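Local coordinates for mannan endo-1,4-beta-mannosidase (Bacillus subtilis, PDB 3CBW), which hydrolyses internal beta-1,4-mannosidic linkages in mannan, galactomannan and glucomannan, as an endo-acting enzyme of glucomannan breakdown, at residues Ile129-Ser140 with Glu195-Lys206. The protein carries 3 engineered substitutions. Numbering follows the deposited sequence.
Sequences ITNDQYKKILDS and ERISLYKQLYKK. Engineered in segment 129-140: Lys136 (natural residue Asn).
Arg196 starts with CG trans to its backbone N (chi1 179°) and then bends at chi2 and chi3, which turns its guanidinium back against Asn131 and Tyr134. The group holds Asn131 OD1 side-on with two nitrogens. Arg196 NE meets Asn131 OD1 at 2.8 Å, nearly in line with the amide C=O, and NH2 reaches the same oxygen from above the amide plane. Arg196 NH2 also gives a nearly straight bond (172°) to Ile129 O, 2.8 Å away. Arg196 NH1 donates to a water that also accepts from Ile129 N, and NH1 is hydrogen-bonded to Gly185 O as well. Tyr134 CD1 lies over the centre of one guanidinium face, 3.4 Å from Arg196 CZ, with ring and guanidinium planes 45° apart. With an alanine in place of Arg196, Asn131 OD1 and Ile129 O would probably lose these donors and a gap would be likely to open beside Tyr134 CD1.

The setting is the TIM barrel of glycosyl hydrolase family 26. The short helix 131-138, opened by a capping box of Thr130 and Gln133, runs almost parallel to helix 194-214, which follows barrel strand 169-172. Leu199 and Leu138 are knobs in holes of the facing helix and touch through Leu199 CD2 and Leu138 CD1 at 3.6 Å. On its CD2 side, Tyr134 slides past Leu199, with Tyr134 CD2 3.6 Å from Leu199 CB, and its hydroxyl bonds Trp184 O. Lys135 NZ forms a salt bridge with Glu195 OE2 at 3.2 Å. Further along the chain, Lys206 NZ donates to Leu138 O at 3.0 Å and to Ser140 OG at 2.9 Å.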
# COMPACT_ATOMS: atom_id res chain seq x y z
N ILE A 129 -17.98 2.25 -13.44
CA ILE A 129 -19.10 1.33 -13.54
C ILE A 129 -20.25 1.79 -12.68
O ILE A 129 -20.07 2.58 -11.76
CB ILE A 129 -18.67 -0.12 -13.20
CG1 ILE A 129 -18.17 -0.23 -11.74
CG2 ILE A 129 -17.63 -0.59 -14.21
CD1 ILE A 129 -17.93 -1.67 -11.29
N THR A 130 -21.44 1.29 -12.99
CA THR A 130 -22.61 1.65 -12.22
C THR A 130 -22.70 0.78 -10.97
O THR A 130 -22.03 -0.25 -10.86
CB THR A 130 -23.89 1.41 -13.04
OG1 THR A 130 -24.01 0.01 -13.28
CG2 THR A 130 -23.86 2.18 -14.39
N ASN A 131 -23.54 1.19 -10.04
CA ASN A 131 -23.79 0.38 -8.85
C ASN A 131 -24.37 -0.99 -9.18
O ASN A 131 -24.04 -1.98 -8.52
CB ASN A 131 -24.64 1.12 -7.83
CG ASN A 131 -23.88 2.24 -7.14
OD1 ASN A 131 -22.65 2.21 -7.04
ND2 ASN A 131 -24.61 3.22 -6.64
N ASP A 132 -25.20 -1.07 -10.22
CA ASP A 132 -25.74 -2.37 -10.63
C ASP A 132 -24.62 -3.30 -11.13
O ASP A 132 -24.62 -4.50 -10.82
CB ASP A 132 -26.82 -2.20 -11.71
CG ASP A 132 -28.17 -1.73 -11.15
OD1 ASP A 132 -28.36 -1.69 -9.91
OD2 ASP A 132 -29.05 -1.41 -11.98
N GLN A 133 -23.66 -2.76 -11.88
CA GLN A 133 -22.51 -3.54 -12.32
C GLN A 133 -21.64 -3.97 -11.14
O GLN A 133 -21.16 -5.11 -11.07
CB GLN A 133 -21.68 -2.75 -13.31
CG GLN A 133 -22.32 -2.61 -14.68
CD GLN A 133 -21.54 -1.70 -15.58
OE1 GLN A 133 -21.25 -0.55 -15.24
NE2 GLN A 133 -21.16 -2.20 -16.75
N TYR A 134 -21.43 -3.04 -10.20
CA TYR A 134 -20.63 -3.30 -9.01
C TYR A 134 -21.27 -4.42 -8.17
O TYR A 134 -20.57 -5.31 -7.65
CB TYR A 134 -20.54 -2.01 -8.21
CG TYR A 134 -19.30 -1.78 -7.36
CD1 TYR A 134 -18.47 -0.70 -7.63
CD2 TYR A 134 -19.02 -2.57 -6.24
CE1 TYR A 134 -17.37 -0.41 -6.83
CE2 TYR A 134 -17.92 -2.29 -5.43
CZ TYR A 134 -17.10 -1.22 -5.74
OH TYR A 134 -16.02 -0.95 -4.93
N LYS A 135 -22.60 -4.41 -8.05
CA LYS A 135 -23.30 -5.48 -7.33
C LYS A 135 -23.04 -6.84 -7.95
O LYS A 135 -22.90 -7.83 -7.22
CB LYS A 135 -24.81 -5.22 -7.27
CG LYS A 135 -25.22 -4.14 -6.30
CD LYS A 135 -26.68 -3.75 -6.48
CE LYS A 135 -27.16 -2.91 -5.31
NZ LYS A 135 -27.38 -3.74 -4.09
N LYS A 136 -22.98 -6.91 -9.28
CA LYS A 136 -22.70 -8.18 -9.96
C LYS A 136 -21.31 -8.70 -9.62
O LYS A 136 -21.12 -9.90 -9.42
CB LYS A 136 -22.86 -8.04 -11.46
CG LYS A 136 -24.30 -7.79 -11.89
CD LYS A 136 -24.41 -7.64 -13.40
CE LYS A 136 -25.87 -7.51 -13.85
NZ LYS A 136 -25.96 -7.43 -15.32
N ILE A 137 -20.33 -7.80 -9.55
CA ILE A 137 -18.95 -8.16 -9.21
C ILE A 137 -18.87 -8.83 -7.83
O ILE A 137 -18.06 -9.73 -7.62
CB ILE A 137 -18.03 -6.91 -9.28
CG1 ILE A 137 -17.93 -6.42 -10.74
CG2 ILE A 137 -16.65 -7.20 -8.65
CD1 ILE A 137 -17.21 -5.08 -10.93
N LEU A 138 -19.73 -8.39 -6.91
CA LEU A 138 -19.75 -8.91 -5.54
C LEU A 138 -20.36 -10.30 -5.44
O LEU A 138 -20.17 -10.99 -4.44
CB LEU A 138 -20.50 -7.95 -4.63
CG LEU A 138 -19.77 -6.63 -4.39
CD1 LEU A 138 -20.69 -5.64 -3.73
CD2 LEU A 138 -18.55 -6.87 -3.53
N ASP A 139 -21.09 -10.69 -6.48
CA ASP A 139 -21.87 -11.92 -6.50
C ASP A 139 -21.05 -12.97 -7.23
O ASP A 139 -20.91 -12.91 -8.44
CB ASP A 139 -23.21 -11.64 -7.19
CG ASP A 139 -24.09 -12.87 -7.33
OD1 ASP A 139 -23.64 -14.00 -7.05
OD2 ASP A 139 -25.25 -12.67 -7.76
N SER A 140 -20.52 -13.93 -6.47
CA SER A 140 -19.63 -14.96 -7.02
C SER A 140 -20.28 -15.83 -8.10
O SER A 140 -19.57 -16.53 -8.84
CB SER A 140 -19.08 -15.84 -5.89
OG SER A 140 -18.16 -15.12 -5.09
N GLU A 195 -24.66 4.24 -1.61
CA GLU A 195 -24.64 2.87 -2.08
C GLU A 195 -23.24 2.45 -2.52
O GLU A 195 -22.81 1.35 -2.19
CB GLU A 195 -25.67 2.65 -3.20
CG GLU A 195 -25.69 1.22 -3.76
CD GLU A 195 -26.08 0.14 -2.75
OE1 GLU A 195 -26.59 0.47 -1.65
OE2 GLU A 195 -25.87 -1.06 -3.05
N ARG A 196 -22.53 3.33 -3.22
CA ARG A 196 -21.15 3.02 -3.62
C ARG A 196 -20.25 2.79 -2.40
O ARG A 196 -19.43 1.87 -2.41
CB ARG A 196 -20.58 4.10 -4.54
CG ARG A 196 -19.12 3.88 -4.98
CD ARG A 196 -18.91 2.57 -5.73
NE ARG A 196 -19.85 2.38 -6.85
CZ ARG A 196 -19.54 2.46 -8.14
NH1 ARG A 196 -18.29 2.73 -8.55
NH2 ARG A 196 -20.49 2.26 -9.04
N ILE A 197 -20.40 3.62 -1.37
CA ILE A 197 -19.62 3.47 -0.15
C ILE A 197 -19.89 2.09 0.47
O ILE A 197 -18.95 1.38 0.86
CB ILE A 197 -19.94 4.63 0.83
CG1 ILE A 197 -19.35 5.94 0.30
CG2 ILE A 197 -19.45 4.32 2.26
CD1 ILE A 197 -19.94 7.20 0.93
N SER A 198 -21.16 1.68 0.53
CA SER A 198 -21.52 0.37 1.07
C SER A 198 -20.93 -0.76 0.24
O SER A 198 -20.38 -1.74 0.79
CB SER A 198 -23.04 0.23 1.13
OG SER A 198 -23.37 -1.07 1.60
N LEU A 199 -21.05 -0.64 -1.07
CA LEU A 199 -20.53 -1.66 -1.97
C LEU A 199 -19.00 -1.78 -1.89
O LEU A 199 -18.45 -2.89 -1.96
CB LEU A 199 -20.97 -1.40 -3.41
CG LEU A 199 -22.49 -1.47 -3.67
CD1 LEU A 199 -22.81 -0.98 -5.08
CD2 LEU A 199 -23.04 -2.88 -3.44
N TYR A 200 -18.32 -0.65 -1.76
CA TYR A 200 -16.88 -0.68 -1.58
C TYR A 200 -16.50 -1.50 -0.34
O TYR A 200 -15.60 -2.36 -0.39
CB TYR A 200 -16.27 0.72 -1.46
CG TYR A 200 -14.80 0.61 -1.13
CD1 TYR A 200 -13.86 0.44 -2.14
CD2 TYR A 200 -14.36 0.58 0.20
CE1 TYR A 200 -12.51 0.27 -1.85
CE2 TYR A 200 -13.02 0.41 0.49
CZ TYR A 200 -12.10 0.26 -0.53
OH TYR A 200 -10.77 0.11 -0.22
N LYS A 201 -17.17 -1.22 0.77
CA LYS A 201 -16.87 -1.95 2.00
C LYS A 201 -17.09 -3.44 1.80
O LYS A 201 -16.28 -4.24 2.27
CB LYS A 201 -17.69 -1.42 3.18
CG LYS A 201 -17.33 -0.01 3.60
CD LYS A 201 -18.25 0.43 4.70
CE LYS A 201 -18.20 1.91 4.92
NZ LYS A 201 -19.37 2.32 5.73
N GLN A 202 -18.16 -3.80 1.10
CA GLN A 202 -18.42 -5.20 0.78
C GLN A 202 -17.30 -5.81 -0.05
O GLN A 202 -16.89 -6.94 0.19
CB GLN A 202 -19.76 -5.33 0.07
CG GLN A 202 -20.93 -5.01 0.97
CD GLN A 202 -22.25 -4.99 0.22
OE1 GLN A 202 -22.60 -5.96 -0.45
NE2 GLN A 202 -22.97 -3.88 0.31
N LEU A 203 -16.79 -5.06 -1.02
CA LEU A 203 -15.72 -5.55 -1.88
C LEU A 203 -14.42 -5.74 -1.10
O LEU A 203 -13.72 -6.75 -1.28
CB LEU A 203 -15.52 -4.61 -3.07
CG LEU A 203 -14.45 -5.02 -4.08
CD1 LEU A 203 -14.78 -6.34 -4.77
CD2 LEU A 203 -14.27 -3.92 -5.12
N TYR A 204 -14.08 -4.78 -0.25
CA TYR A 204 -12.89 -4.90 0.56
C TYR A 204 -13.00 -6.15 1.45
O TYR A 204 -12.06 -6.95 1.53
CB TYR A 204 -12.70 -3.64 1.39
CG TYR A 204 -11.41 -3.62 2.16
CD1 TYR A 204 -10.37 -2.76 1.81
CD2 TYR A 204 -11.24 -4.44 3.27
CE1 TYR A 204 -9.18 -2.75 2.56
CE2 TYR A 204 -10.09 -4.45 3.99
CZ TYR A 204 -9.07 -3.62 3.64
OH TYR A 204 -7.95 -3.64 4.44
N LYS A 205 -14.15 -6.32 2.10
CA LYS A 205 -14.35 -7.48 2.97
C LYS A 205 -14.33 -8.79 2.18
O LYS A 205 -13.84 -9.79 2.69
CB LYS A 205 -15.64 -7.35 3.75
CG LYS A 205 -15.63 -6.23 4.76
CD LYS A 205 -16.95 -6.21 5.46
CE LYS A 205 -17.22 -4.93 6.18
NZ LYS A 205 -18.62 -4.97 6.67
N LYS A 206 -14.83 -8.78 0.95
CA LYS A 206 -14.79 -9.96 0.10
C LYS A 206 -13.34 -10.36 -0.18
O LYS A 206 -12.97 -11.54 -0.13
CB LYS A 206 -15.53 -9.67 -1.20
CG LYS A 206 -15.55 -10.78 -2.21
CD LYS A 206 -16.47 -10.40 -3.36
CE LYS A 206 -16.59 -11.48 -4.38
NZ LYS A 206 -17.59 -12.52 -3.99
O HOH W 1 -16.73 2.87 -10.93